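PDB 5H6I: protein B from Streptococcus agalactiae, which permeabilizes membranes as a secreted pore-forming toxin, the CAMP factor, and belongs to the bacterial proteins that bind the Fc part of IgG. Local coordinates for residues 181-186 and 233-238; 196-201 and 242-246. All coordinates share one frame; numbering follows the deposited sequence.

Contact 1 of 2, residues 181-186 and 233-238; sequences KLDKEI and EIVTLQ
Ile-234 lies with its CD1 end against the backbone of the facing helix, 3.6 Å from the amide N of Leu-182 and beside CB of Lys-181. Its two branches divide the work. CG1, set anti to the carbonyl carbon, runs straight on to CD1 and passes CB of Leu-182 at 4.0 Å; CG2 meets CG of Glu-185, whose chain crosses the isoleucine at about a right angle. The aliphatic half of Glu-185 therefore serves as an apolar surface, and the bend at its chi2 turns the carboxylate away towards Gln-238. That glutamine, extended beyond CG, crosses the glutamate nearly at a right angle, with CG 3.3 Å from OE2 of Glu-185. Carboxylate and amide planes stand 75° apart, and the hydrogen bond from NE2 of Gln-238 to the same OE2 is weak, 3.4 Å long and bent to 135° at the hydrogen. Deeper in the interface, CD2 of Leu-237 points at the facing helix and touches both the carbonyl O of Glu-185 and CG1 of Ile-186, 4.0 Å from the latter, the leucine and Ile-186 crossing at about a right angle. Leu-182 CD1 reaches towards CG of Glu-233, while OE2 of Glu-233 is hydrogen-bonded to ND1 of His-215. The two helical segments run almost parallel, 10° apart, with axes 10.0 Å from each other at closest approach. Helix 203-220 covers the buried side, where Ile-186 touches Val-217 and Glu-233 touches Ala-216 and Val-219, so helices 179-196, 203-220 and 227-245 pack together here.

Contact 2 of 2, residues 196-201 and 242-246; sequences KVLNVK and QTALK
Lys-201 lies across the C-terminal end of helix 227-245, its methylenes gathered round the carbonyl O of Ala-244. CB leads towards the helix end, and a chi1 of -50° places CG beside the lysine's own backbone N and within 3.6 Å of the carbonyl O of Ala-244. After a bend at chi2 CD stays beside that oxygen, at 3.7 Å. CE is 3.5 Å from the same O of Ala-244 and also close to OXT of Lys-246, at 3.6 Å. At the tip, NZ remains 4.3 Å from OXT of Lys-246, a separation that falls short of a salt bridge, so any attraction between ammonium and terminal carboxylate is probably weak. Beside this polar edge lies a small apolar patch. CD2 of Leu-245 reaches over to CB of Lys-196, 3.6 Å away, and to CG2 of Val-197, the valine and leucine crossing at about a right angle. The same CG2 looks towards CB of Ala-244 at 4.3 Å. Val-197 and Ala-244 also both touch Val-205 of helix 203-220. No hydrogen bond joins the two segments. This is the packing of an interhelical turn against the end of a neighbouring helix in a three-helix bundle: the end of helix 179-196 and the connection from it to helix 203-220 meet the C-terminus of helix 227-245.

How the contacts relate
Both contacts involve helix 227-245, and their centres lie about 17 Å apart on the same side of the chain's centre. Contact 1 sets this helix beside the body of helix 179-196; contact 2 sets its last turn against the end of helix 179-196 and the loop that follows it. Neither is wholly buried. Contact 1 has the larger interface, 358 against 222 Å², with four of its eight touching residues buried, whereas contact 2 sits farther out, with two of six. Their chemistry changes accordingly: contact 1 joins branched apolar chains with a weak polar link between Glu-185 and Gln-238, while contact 2 keeps a smaller apolar patch and adds lysine methylenes on backbone oxygens and a loose charge pair.

Contact 1 of 2, residues 181-186 and 233-238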
loop_
_atom_site.group_PDB
_atom_site.type_symbol
_atom_site.label_atom_id
_atom_site.label_comp_id
_atom_site.label_asym_id
_atom_site.label_seq_id
_atom_site.Cartn_x
_atom_site.Cartn_y
_atom_site.Cartn_z
ATOM N N LYS A 181 -12.034 0.584 -2.422
ATOM C CA LYS A 181 -12.691 0.379 -3.709
ATOM C C LYS A 181 -13.533 1.589 -4.094
ATOM O O LYS A 181 -13.557 1.988 -5.264
ATOM C CB LYS A 181 -13.551 -0.885 -3.668
ATOM C CG LYS A 181 -12.946 -2.031 -2.875
ATOM C CD LYS A 181 -11.594 -2.450 -3.432
ATOM C CE LYS A 181 -10.836 -3.313 -2.437
ATOM N NZ LYS A 181 -10.804 -2.692 -1.084
ATOM N N LEU A 182 -14.237 2.179 -3.125
ATOM C CA LEU A 182 -14.982 3.404 -3.393
ATOM C C LEU A 182 -14.039 4.546 -3.749
ATOM O O LEU A 182 -14.335 5.354 -4.638
ATOM C CB LEU A 182 -15.844 3.766 -2.180
ATOM C CG LEU A 182 -16.407 5.184 -2.033
ATOM C CD1 LEU A 182 -17.227 5.601 -3.251
ATOM C CD2 LEU A 182 -17.238 5.291 -0.761
ATOM N N ASP A 183 -12.891 4.622 -3.070
ATOM C CA ASP A 183 -11.903 5.645 -3.395
ATOM C C ASP A 183 -11.408 5.495 -4.828
ATOM O O ASP A 183 -11.283 6.485 -5.557
ATOM C CB ASP A 183 -10.735 5.576 -2.412
ATOM C CG ASP A 183 -9.876 6.824 -2.437
ATOM O OD1 ASP A 183 -9.172 7.044 -3.446
ATOM O OD2 ASP A 183 -9.906 7.587 -1.449
ATOM N N LYS A 184 -11.120 4.261 -5.248
ATOM C CA LYS A 184 -10.694 4.034 -6.625
ATOM C C LYS A 184 -11.826 4.291 -7.610
ATOM O O LYS A 184 -11.573 4.712 -8.745
ATOM C CB LYS A 184 -10.166 2.608 -6.783
ATOM C CG LYS A 184 -8.866 2.511 -7.564
ATOM C CD LYS A 184 -7.748 3.276 -6.874
ATOM C CE LYS A 184 -6.399 2.978 -7.512
ATOM N NZ LYS A 184 -6.365 3.360 -8.951
ATOM N N GLU A 185 -13.073 4.050 -7.200
ATOM C CA GLU A 185 -14.202 4.307 -8.087
ATOM C C GLU A 185 -14.451 5.800 -8.260
ATOM O O GLU A 185 -14.906 6.231 -9.325
ATOM C CB GLU A 185 -15.458 3.615 -7.556
ATOM C CG GLU A 185 -16.569 3.475 -8.586
ATOM C CD GLU A 185 -16.144 2.666 -9.799
ATOM O OE1 GLU A 185 -15.365 1.704 -9.632
ATOM O OE2 GLU A 185 -16.589 2.995 -10.918
ATOM N N ILE A 186 -14.163 6.599 -7.231
ATOM C CA ILE A 186 -14.321 8.044 -7.348
ATOM C C ILE A 186 -13.327 8.608 -8.356
ATOM O O ILE A 186 -13.683 9.434 -9.205
ATOM C CB ILE A 186 -14.170 8.709 -5.967
ATOM C CG1 ILE A 186 -15.383 8.392 -5.091
ATOM C CG2 ILE A 186 -13.985 10.214 -6.110
ATOM C CD1 ILE A 186 -15.269 8.917 -3.678
ATOM N N GLU A 233 -23.044 2.597 -2.651
ATOM C CA GLU A 233 -22.516 3.874 -3.119
ATOM C C GLU A 233 -21.662 3.699 -4.368
ATOM O O GLU A 233 -21.646 4.581 -5.235
ATOM C CB GLU A 233 -21.708 4.549 -2.011
ATOM C CG GLU A 233 -21.363 6.004 -2.291
ATOM C CD GLU A 233 -22.597 6.867 -2.469
ATOM O OE1 GLU A 233 -23.598 6.626 -1.762
ATOM O OE2 GLU A 233 -22.566 7.785 -3.316
ATOM N N ILE A 234 -20.951 2.576 -4.479
ATOM C CA ILE A 234 -20.176 2.304 -5.686
ATOM C C ILE A 234 -21.103 2.108 -6.877
ATOM O O ILE A 234 -20.834 2.599 -7.980
ATOM C CB ILE A 234 -19.260 1.085 -5.464
ATOM C CG1 ILE A 234 -18.121 1.439 -4.502
ATOM C CG2 ILE A 234 -18.711 0.573 -6.788
ATOM C CD1 ILE A 234 -17.151 0.297 -4.257
ATOM N N VAL A 235 -22.219 1.403 -6.673
ATOM C CA VAL A 235 -23.174 1.170 -7.751
ATOM C C VAL A 235 -23.936 2.448 -8.081
ATOM O O VAL A 235 -24.217 2.738 -9.251
ATOM C CB VAL A 235 -24.123 0.016 -7.373
ATOM C CG1 VAL A 235 -25.474 0.175 -8.056
ATOM C CG2 VAL A 235 -23.494 -1.327 -7.716
ATOM N N THR A 236 -24.283 3.232 -7.058
ATOM C CA THR A 236 -24.971 4.499 -7.294
ATOM C C THR A 236 -24.102 5.457 -8.097
ATOM O O THR A 236 -24.581 6.107 -9.034
ATOM C CB THR A 236 -25.377 5.135 -5.964
ATOM O OG1 THR A 236 -26.246 4.243 -5.257
ATOM C CG2 THR A 236 -26.092 6.456 -6.203
ATOM N N LEU A 237 -22.816 5.554 -7.749
ATOM C CA LEU A 237 -21.916 6.414 -8.506
ATOM C C LEU A 237 -21.690 5.873 -9.912
ATOM O O LEU A 237 -21.607 6.643 -10.875
ATOM C CB LEU A 237 -20.588 6.572 -7.766
ATOM C CG LEU A 237 -19.563 7.501 -8.424
ATOM C CD1 LEU A 237 -20.102 8.922 -8.515
ATOM C CD2 LEU A 237 -18.245 7.474 -7.671
ATOM N N GLN A 238 -21.596 4.547 -10.052
ATOM C CA GLN A 238 -21.475 3.954 -11.379
ATOM C C GLN A 238 -22.730 4.204 -12.206
ATOM O O GLN A 238 -22.650 4.424 -13.420
ATOM C CB GLN A 238 -21.199 2.455 -11.264
ATOM C CG GLN A 238 -19.738 2.108 -11.035
ATOM C CD GLN A 238 -19.504 0.613 -10.939
ATOM O OE1 GLN A 238 -20.367 -0.133 -10.478
ATOM N NE2 GLN A 238 -18.330 0.169 -11.373
#

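Contact 2 of 2, residues 196-201 and 242-246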
loop_
_atom_site.group_PDB
_atom_site.type_symbol
_atom_site.label_atom_id
_atom_site.label_comp_id
_atom_site.label_asym_id
_atom_site.label_seq_id
_atom_site.Cartn_x
_atom_site.Cartn_y
_atom_site.Cartn_z
ATOM N N LYS A 196 -14.892 12.139 -21.175
ATOM C CA LYS A 196 -16.093 11.808 -21.925
ATOM C C LYS A 196 -17.287 12.701 -21.620
ATOM O O LYS A 196 -18.310 12.580 -22.301
ATOM C CB LYS A 196 -16.497 10.347 -21.666
ATOM C CG LYS A 196 -16.108 9.374 -22.769
ATOM C CD LYS A 196 -14.645 8.976 -22.671
ATOM C CE LYS A 196 -14.244 8.063 -23.821
ATOM N NZ LYS A 196 -15.098 6.844 -23.885
ATOM N N VAL A 197 -17.199 13.586 -20.626
ATOM C CA VAL A 197 -18.362 14.354 -20.193
ATOM C C VAL A 197 -18.053 15.846 -20.177
ATOM O O VAL A 197 -18.907 16.668 -20.528
ATOM C CB VAL A 197 -18.845 13.884 -18.806
ATOM C CG1 VAL A 197 -20.004 14.742 -18.320
ATOM C CG2 VAL A 197 -19.248 12.417 -18.850
ATOM N N LEU A 198 -16.825 16.200 -19.781
ATOM C CA LEU A 198 -16.475 17.594 -19.518
ATOM C C LEU A 198 -16.801 18.497 -20.704
ATOM O O LEU A 198 -17.607 19.428 -20.590
ATOM C CB LEU A 198 -14.990 17.694 -19.158
ATOM C CG LEU A 198 -14.423 19.099 -18.933
ATOM C CD1 LEU A 198 -15.277 19.884 -17.947
ATOM C CD2 LEU A 198 -12.984 19.021 -18.452
ATOM N N ASN A 199 -16.182 18.239 -21.853
ATOM C CA ASN A 199 -16.398 19.045 -23.044
ATOM C C ASN A 199 -17.327 18.377 -24.048
ATOM O O ASN A 199 -17.469 18.872 -25.170
ATOM C CB ASN A 199 -15.061 19.375 -23.708
ATOM C CG ASN A 199 -14.641 20.814 -23.488
ATOM O OD1 ASN A 199 -15.199 21.734 -24.086
ATOM N ND2 ASN A 199 -13.656 21.016 -22.622
ATOM N N VAL A 200 -17.966 17.276 -23.670
ATOM C CA VAL A 200 -18.833 16.524 -24.569
ATOM C C VAL A 200 -20.304 16.831 -24.316
ATOM O O VAL A 200 -21.037 17.193 -25.236
ATOM C CB VAL A 200 -18.545 15.012 -24.446
ATOM C CG1 VAL A 200 -19.594 14.207 -25.191
ATOM C CG2 VAL A 200 -17.152 14.694 -24.966
ATOM N N LYS A 201 -20.753 16.692 -23.072
ATOM C CA LYS A 201 -22.148 16.918 -22.730
ATOM C C LYS A 201 -22.363 18.355 -22.261
ATOM O O LYS A 201 -21.418 19.102 -21.997
ATOM C CB LYS A 201 -22.597 15.934 -21.651
ATOM C CG LYS A 201 -22.274 14.482 -21.955
ATOM C CD LYS A 201 -23.354 13.844 -22.811
ATOM C CE LYS A 201 -22.974 12.430 -23.218
ATOM N NZ LYS A 201 -22.362 12.383 -24.574
ATOM N N GLN A 242 -23.035 6.337 -15.900
ATOM C CA GLN A 242 -23.751 5.903 -17.094
ATOM C C GLN A 242 -24.926 6.820 -17.404
ATOM O O GLN A 242 -25.324 6.946 -18.567
ATOM C CB GLN A 242 -24.229 4.460 -16.929
ATOM C CG GLN A 242 -23.308 3.430 -17.566
ATOM C CD GLN A 242 -21.842 3.705 -17.289
ATOM O OE1 GLN A 242 -21.088 4.084 -18.187
ATOM N NE2 GLN A 242 -21.428 3.514 -16.041
ATOM N N THR A 243 -25.495 7.463 -16.380
ATOM C CA THR A 243 -26.513 8.480 -16.620
ATOM C C THR A 243 -25.926 9.668 -17.372
ATOM O O THR A 243 -26.549 10.199 -18.299
ATOM C CB THR A 243 -27.126 8.931 -15.293
ATOM O OG1 THR A 243 -27.947 7.883 -14.762
ATOM C CG2 THR A 243 -27.971 10.185 -15.483
ATOM N N ALA A 244 -24.718 10.089 -16.994
ATOM C CA ALA A 244 -24.065 11.201 -17.673
ATOM C C ALA A 244 -23.527 10.812 -19.044
ATOM O O ALA A 244 -23.236 11.697 -19.854
ATOM C CB ALA A 244 -22.931 11.752 -16.808
ATOM N N LEU A 245 -23.394 9.515 -19.323
ATOM C CA LEU A 245 -22.822 9.046 -20.578
ATOM C C LEU A 245 -23.867 8.628 -21.603
ATOM O O LEU A 245 -23.502 8.341 -22.748
ATOM C CB LEU A 245 -21.872 7.870 -20.319
ATOM C CG LEU A 245 -20.540 8.213 -19.649
ATOM C CD1 LEU A 245 -19.785 6.947 -19.274
ATOM C CD2 LEU A 245 -19.701 9.098 -20.552
ATOM N N LYS A 246 -25.142 8.589 -21.232
ATOM C CA LYS A 246 -26.193 8.167 -22.154
ATOM C C LYS A 246 -26.429 9.206 -23.246
ATOM O O LYS A 246 -27.250 9.006 -24.142
ATOM C CB LYS A 246 -27.496 7.900 -21.396
ATOM C CG LYS A 246 -28.207 9.156 -20.922
ATOM C CD LYS A 246 -29.591 8.835 -20.381
ATOM C CE LYS A 246 -30.512 8.338 -21.483
ATOM N NZ LYS A 246 -31.869 8.014 -20.964
ATOM O OXT LYS A 246 -25.809 10.270 -23.261
#